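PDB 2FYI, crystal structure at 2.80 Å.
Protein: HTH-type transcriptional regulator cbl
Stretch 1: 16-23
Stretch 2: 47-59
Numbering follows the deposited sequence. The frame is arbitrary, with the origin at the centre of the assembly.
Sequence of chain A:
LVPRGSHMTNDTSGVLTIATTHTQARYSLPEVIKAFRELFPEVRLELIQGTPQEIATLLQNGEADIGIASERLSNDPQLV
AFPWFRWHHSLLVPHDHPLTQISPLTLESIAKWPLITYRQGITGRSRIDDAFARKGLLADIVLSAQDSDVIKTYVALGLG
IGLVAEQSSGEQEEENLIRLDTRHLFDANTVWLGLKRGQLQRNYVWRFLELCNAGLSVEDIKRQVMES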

# COMPACT_ATOMS: atom_id res chain seq x y z
N LEU A 16 13.65 15.76 9.93
CA LEU A 16 14.24 14.59 9.31
C LEU A 16 13.21 13.98 8.37
O LEU A 16 12.15 13.57 8.81
N THR A 17 13.52 13.91 7.08
CA THR A 17 12.59 13.29 6.16
C THR A 17 13.09 11.90 5.74
O THR A 17 14.18 11.76 5.18
N ILE A 18 12.28 10.87 5.99
CA ILE A 18 12.61 9.51 5.60
C ILE A 18 11.64 9.04 4.54
O ILE A 18 10.44 9.22 4.68
N ALA A 19 12.18 8.46 3.47
CA ALA A 19 11.35 7.92 2.42
C ALA A 19 11.46 6.41 2.47
O ALA A 19 12.57 5.85 2.60
N THR A 20 10.32 5.75 2.40
CA THR A 20 10.33 4.32 2.57
C THR A 20 9.15 3.58 1.93
O THR A 20 8.23 4.19 1.40
N THR A 21 9.20 2.26 1.98
CA THR A 21 8.13 1.39 1.45
C THR A 21 7.15 0.95 2.51
O THR A 21 7.42 1.07 3.71
N HIS A 22 6.02 0.40 2.07
CA HIS A 22 4.99 -0.10 2.95
C HIS A 22 5.57 -1.08 3.94
O HIS A 22 5.29 -1.03 5.15
N THR A 23 6.41 -1.96 3.42
CA THR A 23 6.97 -3.02 4.25
C THR A 23 7.69 -2.47 5.49
O THR A 23 7.41 -2.90 6.60
N LEU A 47 7.65 11.27 7.25
CA LEU A 47 7.83 10.11 6.38
C LEU A 47 7.07 10.23 5.09
O LEU A 47 5.92 10.66 5.11
N ILE A 48 7.68 9.80 3.99
CA ILE A 48 7.00 9.68 2.70
C ILE A 48 7.01 8.21 2.34
O ILE A 48 8.05 7.55 2.43
N GLN A 49 5.86 7.68 1.95
CA GLN A 49 5.81 6.32 1.47
C GLN A 49 5.85 6.30 -0.05
O GLN A 49 5.16 7.07 -0.70
N GLY A 50 6.64 5.41 -0.63
CA GLY A 50 6.72 5.37 -2.06
C GLY A 50 7.32 4.09 -2.55
O GLY A 50 7.68 3.25 -1.74
N THR A 51 7.42 3.95 -3.87
CA THR A 51 8.07 2.80 -4.53
C THR A 51 9.58 2.99 -4.49
O THR A 51 10.07 4.11 -4.38
N PRO A 52 10.33 1.89 -4.62
CA PRO A 52 11.79 2.01 -4.49
C PRO A 52 12.38 3.04 -5.46
O PRO A 52 13.30 3.75 -5.12
N GLN A 53 11.84 3.12 -6.66
CA GLN A 53 12.34 4.05 -7.66
C GLN A 53 12.06 5.52 -7.30
O GLN A 53 12.90 6.40 -7.54
N GLU A 54 10.88 5.78 -6.73
CA GLU A 54 10.57 7.08 -6.15
C GLU A 54 11.54 7.45 -5.04
O GLU A 54 11.97 8.60 -4.93
N ILE A 55 11.83 6.47 -4.21
CA ILE A 55 12.68 6.67 -3.08
C ILE A 55 14.05 7.09 -3.56
O ILE A 55 14.64 8.03 -3.01
N ALA A 56 14.55 6.43 -4.58
CA ALA A 56 15.84 6.80 -5.14
C ALA A 56 15.80 8.23 -5.69
O ALA A 56 16.72 9.00 -5.47
N THR A 57 14.74 8.58 -6.39
CA THR A 57 14.64 9.92 -6.93
C THR A 57 14.61 10.95 -5.82
O THR A 57 15.29 11.96 -5.91
N LEU A 58 13.84 10.70 -4.77
CA LEU A 58 13.74 11.68 -3.69
C LEU A 58 15.10 11.90 -3.06
O LEU A 58 15.45 13.00 -2.69
N LEU A 59 15.88 10.83 -2.96
CA LEU A 59 17.21 10.98 -2.41
C LEU A 59 18.07 11.80 -3.35
O LEU A 59 18.77 12.70 -2.90

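The backbone sets the frame for the side chains. Strands 16-20 and 47-49 run parallel, their axes 18° apart, and three hydrogen bonds zip them together: Ile 48 N to Ile 18 O, Thr 20 N to Ile 48 O and Gly 50 N to Thr 20 O, each 2.9 Å with N-H...O angles of 157-163°. CA-H...O contacts supplement them, as from Leu 47 CA to Ile 18 O at 3.2 Å. The bridges pair Ile 18 with Leu 47, Ala 19 with Ile 48 and Thr 20 with Gln 49, so side chains alternate between two faces of the sheet.

Apolar packing on the Ala 19 and Ile 48 face involves helix 52-59, which runs back at 153° to strand 16-20, with an axis-to-axis approach of 8.1 Å. Ile 55 (chi1 m, chi2 t) and Leu 58 (m, t) both point their CA-to-CB bonds toward the strand. Ala 19 CB lies 3.9 Å from Ile 55 CG2 and 3.9 Å from Leu 58 CD1, so one methyl group meets both helix residues. Ile 55 CD1 extends past it, reaching Thr 20 C at 3.6 Å and Thr 21 CG2 at 3.9 Å. Thr 21 (p) directs its CB away, yet its methyl still makes this contact. Near the start of the pairing, Thr 17 (m) places CG2 3.9 Å from Ile 48 CG1; Ile 48 itself has chi1 at -24°, between wells.

On the other face, Ile 18 (m, t) and Leu 47 are neighbours, with Leu 47 at chi1 m and chi2 off-well at -131°. Contact there is looser: Thr 20 (t) brings CG2 to 4.5 Å from Leu 47 CD1, while Thr 20 OG1 is hydrogen-bonded elsewhere in the structure.

Polar contacts gather where the strands end. Gln 49 is extended (t, t), and its amide NE2 comes within 3.5 Å of His 22 CB, lying at the edge of the His 22 ring (chi1 t), near its plane. Water 1 joins the stretches here: it accepts from His 22 N at 2.7 Å and from Gln 49 NE2 at 3.3 Å, and donates a weak bond to Gly 50 O at 3.4 Å.

Within stretch 2, Thr 51 (p) caps the helix: Glu 54 N donates to Thr 51 OG1 at 3.3 Å and 169°, and Thr 51 N returns a bond to Glu 54 OE1 at 2.9 Å and 163°. Gly 50 leaves room for that carboxylate, since an ideal CB on Gly 50 would sit 2.7 Å from Glu 54 OE1.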

# COMPACT_ATOMS: atom_id res chain seq x y z
CB LEU A 16 14.62 13.56 10.37
CG LEU A 16 15.08 12.22 9.82
CD1 LEU A 16 16.36 12.38 9.04
CD2 LEU A 16 15.28 11.27 10.96
CB THR A 17 12.33 14.19 4.93
OG1 THR A 17 11.69 15.39 5.35
CG2 THR A 17 11.39 13.48 3.96
CB ILE A 18 12.49 8.57 6.78
CG1 ILE A 18 13.65 8.84 7.74
CG2 ILE A 18 12.40 7.10 6.31
CD1 ILE A 18 13.38 8.38 9.15
CB ALA A 19 11.77 8.46 1.08
CB THR A 20 10.39 4.00 4.04
OG1 THR A 20 10.79 2.65 4.19
CG2 THR A 20 9.06 4.23 4.72
CB THR A 21 8.74 0.09 0.88
OG1 THR A 21 9.53 -0.57 1.89
CG2 THR A 21 9.62 0.42 -0.30
CB HIS A 22 3.93 -0.81 2.12
CG HIS A 22 2.86 -1.46 2.94
ND1 HIS A 22 3.01 -2.71 3.51
CD2 HIS A 22 1.62 -1.03 3.30
CE1 HIS A 22 1.92 -3.01 4.18
NE2 HIS A 22 1.06 -2.01 4.07
CB THR A 23 7.98 -3.94 3.50
OG1 THR A 23 7.46 -4.34 2.22
CG2 THR A 23 8.24 -5.17 4.33
CB LEU A 47 7.32 8.83 7.02
CG LEU A 47 7.62 8.33 8.44
CD1 LEU A 47 8.04 6.86 8.23
CD2 LEU A 47 8.69 9.16 9.16
CB ILE A 48 7.71 10.44 1.55
CG1 ILE A 48 8.59 11.57 2.12
CG2 ILE A 48 6.72 10.90 0.50
CD1 ILE A 48 8.68 12.92 1.27
CB GLN A 49 4.53 5.64 1.92
CG GLN A 49 4.34 4.22 1.39
CD GLN A 49 2.99 3.65 1.83
OE1 GLN A 49 2.20 4.34 2.49
NE2 GLN A 49 2.71 2.41 1.46
CB THR A 51 7.67 2.69 -6.02
OG1 THR A 51 8.35 3.71 -6.78
CG2 THR A 51 6.17 2.82 -6.20
CB PRO A 52 12.29 0.60 -4.78
CG PRO A 52 11.11 -0.27 -4.48
CD PRO A 52 9.91 0.51 -4.90
CB GLN A 53 11.82 3.66 -9.03
CG GLN A 53 11.69 4.82 -10.00
CD GLN A 53 11.55 4.35 -11.46
OE1 GLN A 53 11.07 3.21 -11.75
NE2 GLN A 53 11.99 5.21 -12.40
CB GLU A 54 9.20 7.03 -5.50
CG GLU A 54 8.12 7.70 -6.29
CD GLU A 54 6.78 7.01 -6.16
OE1 GLU A 54 6.49 6.34 -5.12
OE2 GLU A 54 6.02 7.15 -7.13
CB ILE A 55 12.79 5.41 -2.28
CG1 ILE A 55 11.39 4.90 -1.95
CG2 ILE A 55 13.57 5.68 -1.01
CD1 ILE A 55 11.36 3.82 -0.89
CB ALA A 56 16.27 5.82 -6.22
CB THR A 57 13.39 10.04 -7.75
OG1 THR A 57 13.55 9.20 -8.89
CG2 THR A 57 13.18 11.45 -8.21
CB LEU A 58 12.72 11.26 -2.63
CG LEU A 58 11.26 11.18 -3.08
CD1 LEU A 58 10.52 10.41 -2.04
CD2 LEU A 58 10.62 12.54 -3.28
CB LEU A 59 17.85 9.64 -2.14
CG LEU A 59 17.47 8.90 -0.86
CD1 LEU A 59 18.26 7.61 -0.75
CD2 LEU A 59 17.72 9.76 0.33
O HOH W 1 5.24 1.40 -0.35